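Local coordinates for mandelate racemase/muconate lactonizing enzyme family protein (Azoarcus sp., PDB 2QDE) that belongs to the mandelate racemase/muconate lactonizing enzyme family of the enolase superfamily and carries a barium ion in its metal site, at residues K4-T15 with R30-D41; Q62-D71 with T379-V387. All coordinates share one frame; numbering follows the deposited sequence.

Interaction 1. Residues K4-T15 with R30-D41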
loop_
_atom_site.group_PDB
_atom_site.type_symbol
_atom_site.label_atom_id
_atom_site.label_comp_id
_atom_site.label_asym_id
_atom_site.label_seq_id
_atom_site.Cartn_x
_atom_site.Cartn_y
_atom_site.Cartn_z
ATOM N N LYS A 4 20.559 -0.042 48.216
ATOM C CA LYS A 4 19.616 -1.091 47.849
ATOM C C LYS A 4 18.256 -0.944 48.527
ATOM O O LYS A 4 18.164 -0.546 49.693
ATOM C CB LYS A 4 20.205 -2.489 48.094
ATOM C CG LYS A 4 20.972 -2.684 49.383
ATOM C CD LYS A 4 21.657 -4.058 49.389
ATOM C CE LYS A 4 22.772 -4.131 48.337
ATOM N NZ LYS A 4 23.274 -5.524 48.102
ATOM N N ILE A 5 17.199 -1.229 47.766
ATOM C CA ILE A 5 15.824 -1.136 48.258
ATOM C C ILE A 5 15.583 -2.253 49.263
ATOM O O ILE A 5 15.788 -3.425 48.962
ATOM C CB ILE A 5 14.813 -1.270 47.094
ATOM C CG1 ILE A 5 15.018 -0.123 46.101
ATOM C CG2 ILE A 5 13.387 -1.246 47.629
ATOM C CD1 ILE A 5 14.327 -0.338 44.775
ATOM N N THR A 6 15.138 -1.889 50.456
ATOM C CA THR A 6 14.910 -2.873 51.508
ATOM C C THR A 6 13.462 -2.936 51.959
ATOM O O THR A 6 13.077 -3.846 52.693
ATOM C CB THR A 6 15.757 -2.548 52.743
ATOM O OG1 THR A 6 15.382 -1.259 53.238
ATOM C CG2 THR A 6 17.230 -2.534 52.393
ATOM N N LYS A 7 12.659 -1.971 51.525
ATOM C CA LYS A 7 11.266 -1.933 51.931
ATOM C C LYS A 7 10.408 -1.207 50.903
ATOM O O LYS A 7 10.757 -0.126 50.436
ATOM C CB LYS A 7 11.176 -1.249 53.298
ATOM C CG LYS A 7 9.814 -1.226 53.965
ATOM C CD LYS A 7 9.977 -0.637 55.374
ATOM C CE LYS A 7 8.691 -0.007 55.886
ATOM N NZ LYS A 7 8.912 0.739 57.170
ATOM N N VAL A 8 9.283 -1.818 50.547
ATOM C CA VAL A 8 8.373 -1.219 49.588
ATOM C C VAL A 8 7.046 -0.975 50.293
ATOM O O VAL A 8 6.417 -1.908 50.804
ATOM C CB VAL A 8 8.180 -2.144 48.365
ATOM C CG1 VAL A 8 7.216 -1.518 47.379
ATOM C CG2 VAL A 8 9.524 -2.397 47.704
ATOM N N GLU A 9 6.625 0.286 50.324
ATOM C CA GLU A 9 5.388 0.672 50.993
ATOM C C GLU A 9 4.395 1.414 50.099
ATOM O O GLU A 9 4.736 2.424 49.482
ATOM C CB GLU A 9 5.730 1.533 52.218
ATOM C CG GLU A 9 4.563 2.309 52.802
ATOM C CD GLU A 9 4.972 3.148 53.997
ATOM O OE1 GLU A 9 6.177 3.460 54.118
ATOM O OE2 GLU A 9 4.091 3.510 54.808
ATOM N N VAL A 10 3.161 0.911 50.053
ATOM C CA VAL A 10 2.100 1.513 49.250
ATOM C C VAL A 10 0.957 1.976 50.146
ATOM O O VAL A 10 0.344 1.170 50.841
ATOM C CB VAL A 10 1.547 0.516 48.212
ATOM C CG1 VAL A 10 0.444 1.175 47.399
ATOM C CG2 VAL A 10 2.668 0.048 47.299
ATOM N N ILE A 11 0.682 3.276 50.114
ATOM C CA ILE A 11 -0.357 3.893 50.931
ATOM C C ILE A 11 -1.564 4.342 50.113
ATOM O O ILE A 11 -1.443 5.197 49.231
ATOM C CB ILE A 11 0.191 5.147 51.652
ATOM C CG1 ILE A 11 1.508 4.815 52.350
ATOM C CG2 ILE A 11 -0.842 5.679 52.634
ATOM C CD1 ILE A 11 2.248 6.028 52.838
ATOM N N PRO A 12 -2.751 3.784 50.405
ATOM C CA PRO A 12 -3.960 4.169 49.667
ATOM C C PRO A 12 -4.565 5.445 50.259
ATOM O O PRO A 12 -4.902 5.488 51.444
ATOM C CB PRO A 12 -4.867 2.962 49.858
ATOM C CG PRO A 12 -4.541 2.548 51.271
ATOM C CD PRO A 12 -3.025 2.664 51.328
ATOM N N ILE A 13 -4.688 6.488 49.444
ATOM C CA ILE A 13 -5.260 7.739 49.922
ATOM C C ILE A 13 -6.477 8.201 49.126
ATOM O O ILE A 13 -6.667 7.838 47.958
ATOM C CB ILE A 13 -4.218 8.895 49.918
ATOM C CG1 ILE A 13 -3.642 9.083 48.517
ATOM C CG2 ILE A 13 -3.102 8.604 50.919
ATOM C CD1 ILE A 13 -2.839 10.384 48.360
ATOM N N SER A 14 -7.310 8.995 49.782
ATOM C CA SER A 14 -8.501 9.548 49.156
ATOM C C SER A 14 -8.473 11.044 49.450
ATOM O O SER A 14 -8.567 11.456 50.603
ATOM C CB SER A 14 -9.764 8.910 49.742
ATOM O OG SER A 14 -9.856 7.536 49.398
ATOM N N THR A 15 -8.337 11.853 48.403
ATOM C CA THR A 15 -8.267 13.301 48.563
ATOM C C THR A 15 -9.536 14.041 48.139
ATOM O O THR A 15 -9.962 13.962 46.991
ATOM C CB THR A 15 -7.080 13.871 47.770
ATOM O OG1 THR A 15 -5.895 13.158 48.125
ATOM C CG2 THR A 15 -6.886 15.347 48.077
ATOM N N ARG A 30 -14.202 12.779 45.589
ATOM C CA ARG A 30 -12.862 12.539 46.117
ATOM C C ARG A 30 -11.980 11.785 45.121
ATOM O O ARG A 30 -12.458 10.983 44.316
ATOM C CB ARG A 30 -12.942 11.748 47.429
ATOM C CG ARG A 30 -13.333 10.292 47.260
ATOM C CD ARG A 30 -13.308 9.552 48.597
ATOM N NE ARG A 30 -13.293 8.098 48.415
ATOM C CZ ARG A 30 -13.260 7.219 49.412
ATOM N NH1 ARG A 30 -13.243 7.640 50.673
ATOM N NH2 ARG A 30 -13.239 5.916 49.152
ATOM N N ILE A 31 -10.683 12.050 45.190
ATOM C CA ILE A 31 -9.709 11.417 44.315
ATOM C C ILE A 31 -9.079 10.213 45.013
ATOM O O ILE A 31 -8.385 10.376 46.021
ATOM C CB ILE A 31 -8.587 12.408 43.951
ATOM C CG1 ILE A 31 -9.166 13.607 43.199
ATOM C CG2 ILE A 31 -7.521 11.705 43.138
ATOM C CD1 ILE A 31 -9.949 13.241 41.945
ATOM N N ASP A 32 -9.317 9.013 44.484
ATOM C CA ASP A 32 -8.745 7.803 45.067
ATOM C C ASP A 32 -7.450 7.432 44.347
ATOM O O ASP A 32 -7.446 7.152 43.140
ATOM C CB ASP A 32 -9.731 6.634 44.991
ATOM C CG ASP A 32 -10.994 6.876 45.811
ATOM O OD1 ASP A 32 -10.897 7.488 46.899
ATOM O OD2 ASP A 32 -12.081 6.444 45.373
ATOM N N GLY A 33 -6.353 7.427 45.092
ATOM C CA GLY A 33 -5.074 7.110 44.495
ATOM C C GLY A 33 -4.165 6.336 45.416
ATOM O O GLY A 33 -4.605 5.758 46.405
ATOM N N VAL A 34 -2.877 6.341 45.104
ATOM C CA VAL A 34 -1.917 5.614 45.902
ATOM C C VAL A 34 -0.589 6.353 45.991
ATOM O O VAL A 34 -0.193 7.039 45.051
ATOM C CB VAL A 34 -1.709 4.205 45.285
ATOM C CG1 VAL A 34 -0.248 3.833 45.265
ATOM C CG2 VAL A 34 -2.512 3.180 46.062
ATOM N N LEU A 35 0.078 6.227 47.136
ATOM C CA LEU A 35 1.390 6.827 47.336
ATOM C C LEU A 35 2.357 5.666 47.497
ATOM O O LEU A 35 2.014 4.639 48.089
ATOM C CB LEU A 35 1.440 7.699 48.592
ATOM C CG LEU A 35 0.591 8.969 48.682
ATOM C CD1 LEU A 35 1.054 9.763 49.899
ATOM C CD2 LEU A 35 0.728 9.821 47.420
ATOM N N LEU A 36 3.563 5.827 46.970
ATOM C CA LEU A 36 4.576 4.788 47.046
ATOM C C LEU A 36 5.827 5.281 47.754
ATOM O O LEU A 36 6.256 6.420 47.569
ATOM C CB LEU A 36 4.962 4.327 45.637
ATOM C CG LEU A 36 6.159 3.373 45.498
ATOM C CD1 LEU A 36 5.846 2.035 46.159
ATOM C CD2 LEU A 36 6.480 3.175 44.025
ATOM N N LYS A 37 6.408 4.413 48.567
ATOM C CA LYS A 37 7.643 4.738 49.255
ATOM C C LYS A 37 8.609 3.588 49.067
ATOM O O LYS A 37 8.299 2.447 49.418
ATOM C CB LYS A 37 7.415 4.971 50.753
ATOM C CG LYS A 37 6.763 6.296 51.085
ATOM C CD LYS A 37 6.659 6.493 52.595
ATOM C CE LYS A 37 5.917 7.784 52.941
ATOM N NZ LYS A 37 5.735 7.936 54.423
ATOM N N LEU A 38 9.768 3.888 48.492
ATOM C CA LEU A 38 10.806 2.891 48.286
ATOM C C LEU A 38 11.918 3.220 49.277
ATOM O O LEU A 38 12.708 4.143 49.060
ATOM C CB LEU A 38 11.343 2.945 46.855
ATOM C CG LEU A 38 10.357 2.668 45.715
ATOM C CD1 LEU A 38 11.131 2.604 44.400
ATOM C CD2 LEU A 38 9.614 1.358 45.959
ATOM N N HIS A 39 11.955 2.473 50.376
ATOM C CA HIS A 39 12.956 2.682 51.415
ATOM C C HIS A 39 14.298 2.047 51.087
ATOM O O HIS A 39 14.358 0.874 50.733
ATOM C CB HIS A 39 12.469 2.103 52.743
ATOM C CG HIS A 39 11.198 2.713 53.243
ATOM N ND1 HIS A 39 9.957 2.351 52.764
ATOM C CD2 HIS A 39 10.978 3.672 54.173
ATOM C CE1 HIS A 39 9.027 3.061 53.378
ATOM N NE2 HIS A 39 9.620 3.869 54.238
ATOM N N SER A 40 15.376 2.813 51.220
ATOM C CA SER A 40 16.713 2.286 50.958
ATOM C C SER A 40 17.383 1.916 52.282
ATOM O O SER A 40 16.897 2.276 53.360
ATOM C CB SER A 40 17.576 3.321 50.241
ATOM O OG SER A 40 18.020 4.313 51.143
ATOM N N ASP A 41 18.509 1.217 52.197
ATOM C CA ASP A 41 19.237 0.792 53.389
ATOM C C ASP A 41 20.130 1.879 53.978
ATOM O O ASP A 41 20.763 1.680 55.016
ATOM C CB ASP A 41 20.062 -0.457 53.080
ATOM C CG ASP A 41 20.983 -0.270 51.895
ATOM O OD1 ASP A 41 20.826 0.729 51.158
ATOM O OD2 ASP A 41 21.862 -1.133 51.688
HETATM O O HOH W 1 4.385 5.882 55.753
HETATM O O HOH W 2 -5.637 10.925 46.234
#

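Interaction 2. Residues Q62-D71 with T379-V387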
loop_
_atom_site.group_PDB
_atom_site.type_symbol
_atom_site.label_atom_id
_atom_site.label_comp_id
_atom_site.label_asym_id
_atom_site.label_seq_id
_atom_site.Cartn_x
_atom_site.Cartn_y
_atom_site.Cartn_z
ATOM N N GLN A 62 -6.767 1.410 43.019
ATOM C CA GLN A 62 -5.884 1.441 44.171
ATOM C C GLN A 62 -5.380 0.036 44.431
ATOM O O GLN A 62 -4.184 -0.172 44.586
ATOM C CB GLN A 62 -6.619 1.940 45.407
ATOM C CG GLN A 62 -6.933 3.412 45.405
ATOM C CD GLN A 62 -7.563 3.830 46.712
ATOM O OE1 GLN A 62 -8.547 3.227 47.151
ATOM N NE2 GLN A 62 -7.004 4.857 47.345
ATOM N N ASP A 63 -6.303 -0.925 44.466
ATOM C CA ASP A 63 -5.935 -2.314 44.720
ATOM C C ASP A 63 -5.083 -2.921 43.603
ATOM O O ASP A 63 -4.170 -3.699 43.883
ATOM C CB ASP A 63 -7.193 -3.157 44.998
ATOM C CG ASP A 63 -7.856 -2.799 46.340
ATOM O OD1 ASP A 63 -7.227 -2.064 47.137
ATOM O OD2 ASP A 63 -8.996 -3.251 46.607
ATOM N N SER A 64 -5.358 -2.554 42.346
ATOM C CA SER A 64 -4.570 -3.044 41.206
ATOM C C SER A 64 -3.111 -2.698 41.421
ATOM O O SER A 64 -2.233 -3.552 41.406
ATOM C CB SER A 64 -4.981 -2.359 39.896
ATOM O OG SER A 64 -6.255 -2.764 39.487
ATOM N N ILE A 65 -2.870 -1.408 41.587
ATOM C CA ILE A 65 -1.531 -0.891 41.778
ATOM C C ILE A 65 -0.860 -1.472 43.021
ATOM O O ILE A 65 0.303 -1.876 42.979
ATOM C CB ILE A 65 -1.575 0.645 41.866
ATOM C CG1 ILE A 65 -2.172 1.207 40.569
ATOM C CG2 ILE A 65 -0.174 1.201 42.118
ATOM C CD1 ILE A 65 -2.537 2.680 40.630
ATOM N N THR A 66 -1.602 -1.529 44.120
ATOM C CA THR A 66 -1.048 -2.047 45.356
ATOM C C THR A 66 -0.616 -3.498 45.221
ATOM O O THR A 66 0.470 -3.870 45.662
ATOM C CB THR A 66 -2.053 -1.913 46.519
ATOM O OG1 THR A 66 -2.313 -0.523 46.763
ATOM C CG2 THR A 66 -1.489 -2.550 47.789
ATOM N N SER A 67 -1.453 -4.318 44.599
ATOM C CA SER A 67 -1.111 -5.720 44.444
ATOM C C SER A 67 0.044 -5.935 43.474
ATOM O O SER A 67 0.990 -6.661 43.781
ATOM C CB SER A 67 -2.323 -6.521 43.978
ATOM O OG SER A 67 -1.985 -7.890 43.882
ATOM N N MET A 68 -0.012 -5.305 42.304
ATOM C CA MET A 68 1.067 -5.509 41.350
ATOM C C MET A 68 2.406 -5.066 41.926
ATOM O O MET A 68 3.407 -5.755 41.767
ATOM C CB MET A 68 0.793 -4.778 40.033
ATOM C CG MET A 68 1.744 -5.201 38.907
ATOM S SD MET A 68 1.754 -6.993 38.618
ATOM C CE MET A 68 0.129 -7.247 38.059
ATOM N N ILE A 69 2.426 -3.930 42.610
ATOM C CA ILE A 69 3.671 -3.440 43.190
ATOM C C ILE A 69 4.147 -4.311 44.358
ATOM O O ILE A 69 5.313 -4.690 44.422
ATOM C CB ILE A 69 3.526 -1.982 43.690
ATOM C CG1 ILE A 69 3.344 -1.035 42.500
ATOM C CG2 ILE A 69 4.756 -1.574 44.496
ATOM C CD1 ILE A 69 3.248 0.427 42.888
ATOM N N CYS A 70 3.240 -4.633 45.271
ATOM C CA CYS A 70 3.602 -5.429 46.439
ATOM C C CYS A 70 3.750 -6.931 46.235
ATOM O O CYS A 70 4.694 -7.534 46.752
ATOM C CB CYS A 70 2.611 -5.153 47.563
ATOM S SG CYS A 70 2.726 -3.456 48.169
ATOM N N ASP A 71 2.842 -7.535 45.480
ATOM C CA ASP A 71 2.890 -8.976 45.249
ATOM C C ASP A 71 3.818 -9.416 44.128
ATOM O O ASP A 71 4.184 -10.589 44.054
ATOM C CB ASP A 71 1.485 -9.518 44.962
ATOM C CG ASP A 71 0.569 -9.445 46.170
ATOM O OD1 ASP A 71 0.976 -9.924 47.247
ATOM O OD2 ASP A 71 -0.556 -8.921 46.043
ATOM N N THR A 379 -7.448 6.109 52.705
ATOM C CA THR A 379 -8.783 5.677 52.308
ATOM C C THR A 379 -9.494 4.871 53.400
ATOM O O THR A 379 -8.958 3.884 53.907
ATOM C CB THR A 379 -8.711 4.816 51.018
ATOM O OG1 THR A 379 -8.024 5.545 49.991
ATOM C CG2 THR A 379 -10.109 4.458 50.534
ATOM N N PRO A 380 -10.716 5.289 53.776
ATOM C CA PRO A 380 -11.484 4.587 54.813
ATOM C C PRO A 380 -11.634 3.101 54.499
ATOM O O PRO A 380 -11.945 2.734 53.365
ATOM C CB PRO A 380 -12.831 5.310 54.796
ATOM C CG PRO A 380 -12.453 6.717 54.413
ATOM C CD PRO A 380 -11.437 6.488 53.307
ATOM N N GLY A 381 -11.408 2.256 55.501
ATOM C CA GLY A 381 -11.530 0.820 55.314
ATOM C C GLY A 381 -10.288 0.175 54.727
ATOM O O GLY A 381 -10.223 -1.045 54.571
ATOM N N LYS A 382 -9.295 0.997 54.407
ATOM C CA LYS A 382 -8.053 0.502 53.829
ATOM C C LYS A 382 -6.836 0.856 54.671
ATOM O O LYS A 382 -6.868 1.774 55.491
ATOM C CB LYS A 382 -7.875 1.048 52.408
ATOM C CG LYS A 382 -8.886 0.491 51.418
ATOM C CD LYS A 382 -8.520 0.785 49.961
ATOM C CE LYS A 382 -9.421 -0.016 49.019
ATOM N NZ LYS A 382 -9.257 0.350 47.578
ATOM N N ALA A 383 -5.758 0.115 54.458
ATOM C CA ALA A 383 -4.532 0.336 55.196
ATOM C C ALA A 383 -3.338 0.276 54.256
ATOM O O ALA A 383 -3.416 -0.303 53.173
ATOM C CB ALA A 383 -4.390 -0.715 56.291
ATOM N N ALA A 384 -2.239 0.892 54.671
ATOM C CA ALA A 384 -1.027 0.888 53.876
ATOM C C ALA A 384 -0.489 -0.532 53.874
ATOM O O ALA A 384 -0.702 -1.282 54.826
ATOM C CB ALA A 384 0.005 1.830 54.484
ATOM N N ARG A 385 0.200 -0.907 52.802
ATOM C CA ARG A 385 0.772 -2.236 52.726
ATOM C C ARG A 385 2.291 -2.134 52.663
ATOM O O ARG A 385 2.834 -1.281 51.957
ATOM C CB ARG A 385 0.245 -2.982 51.506
ATOM C CG ARG A 385 0.760 -4.388 51.462
ATOM C CD ARG A 385 0.072 -5.220 50.416
ATOM N NE ARG A 385 0.694 -6.537 50.343
ATOM C CZ ARG A 385 0.394 -7.445 49.430
ATOM N NH1 ARG A 385 -0.522 -7.167 48.513
ATOM N NH2 ARG A 385 1.001 -8.625 49.440
ATOM N N VAL A 386 2.974 -3.005 53.404
ATOM C CA VAL A 386 4.435 -2.991 53.451
ATOM C C VAL A 386 5.037 -4.361 53.155
ATOM O O VAL A 386 4.546 -5.388 53.628
ATOM C CB VAL A 386 4.932 -2.508 54.841
ATOM C CG1 VAL A 386 6.451 -2.478 54.883
ATOM C CG2 VAL A 386 4.377 -1.123 55.137
ATOM N N VAL A 387 6.099 -4.363 52.355
ATOM C CA VAL A 387 6.789 -5.583 51.974
ATOM C C VAL A 387 8.273 -5.388 52.234
ATOM O O VAL A 387 8.851 -4.382 51.826
ATOM C CB VAL A 387 6.618 -5.901 50.468
ATOM C CG1 VAL A 387 7.135 -7.305 50.177
ATOM C CG2 VAL A 387 5.162 -5.771 50.055
HETATM O O HOH W 3 -9.217 -0.433 44.437
HETATM O O HOH W 4 -11.332 -2.105 47.114
#

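Interaction 1. Residues K4-T15 with R30-D41
Ser14 and Asp32, Val10 and Leu36, and Lys7 and His39 face each other across two antiparallel strands, 5-15 and 31-40. They are the central pair of the four-stranded sheet in the N-terminal domain of this enolase-superfamily protein.

The antiparallel register holds from Thr15 with Ile31 to Lys7 with His39. A classic beta bulge then shifts it by one: Thr6 and Lys7 both face His39. His39 O takes a bond of 2.9 Å from Thr6 N and a weak one from Lys7 N.

The apolar face turns to helices 62-78 and 101-119. Here Val10 CG1 packs tightly on Val34 CG1, at 3.5 Å. Val8 CG1 touches both Leu36 CD1 and Leu38 CD2. On the other face Ile13 CD1 reaches Leu35 CG at 3.7 Å.

Polar side chains share that other face. The extended Lys7 chain runs beside His39 and puts CE over the imidazole face, a CH-pi contact 4.2 Å from the ring centroid. Glu9 OE1 lies at the ring edge, 3.0 Å from His39 CE1, with the carboxylate nearly coplanar with the ring. Glu9 OE2 reaches Lys37 NZ through a water, and Lys37 NZ also has a salt bridge to Glu371.

At the far end, Arg30 NE forms a salt bridge with Asp32 OD1. Ser14 OG sits 3.4 Å above the centre of the Arg30 guanidinium plane. With chi1 at -67°, Ser14 OG lies beside its own backbone N and donates to Asp32 OD1 at 2.7 Å, on the anti side, tilted out of the carboxylate plane.

Interaction 2. Residues Q62-D71 with T379-V387
Helix 62-78 packs against the C-terminal segment 379-387, which ends in edge strand 385-387 of the N-terminal domain sheet. Over these segments the helix and strand axes run nearly parallel, 13° apart.

Polar bonds hold the first helical turn. Gln62 NE2 donates to Thr379 OG1 at 2.9 Å, almost straight and in the amide plane, and also bonds Gly33 O. Thr379 OG1 bonds Ser14 OG as well. Lys382 NZ bonds Gln62 OE1 at 3.0 Å and forms a salt bridge with Asp63 OD1, met from above the carboxylate plane.

Arg385 holds the other end. Its chain is extended, with CG anti to the backbone N (chi1 -176°), and reaches obliquely across to Asp71. Arg385 NH2 meets Asp71 OD1 at a short 2.5 Å, and Arg385 NH1 meets Asp71 OD2 at 3.0 Å. The guanidinium grips end-on, but from above the carboxylate plane, and the two groups' planes stand 63° apart. Ser67 OG also donates to Asp71 OD2, which should steady the carboxylate. Cys70 CB lies over one guanidinium face and touches Val387 CG2 at 3.6 Å.

This is helix-on-sheet packing in the alpha+beta N-terminal domain of the enolase superfamily, with the chain's C-terminal end completing the sheet.

In the fold
Both strands of interaction 1 come before helix 62-78 in the chain, and the centres of the two interactions lie about 8 Å apart. Both involve one four-stranded antiparallel sheet, ordered 45-49, 31-40, 5-15, 385-387. Interaction 1 forms its middle, while interaction 2 sets helix 62-78 over the sheet face, against strand 385-387 as well as the two middle strands. The two interactions meet directly through Gly33, Gln62, Ser14 and Thr379. The barrel strands lie between helix 62-78 and segment 379-387 in sequence. Thus the chain leaves the N-terminal domain, builds the barrel that holds the barium ion, and returns to the first sheet.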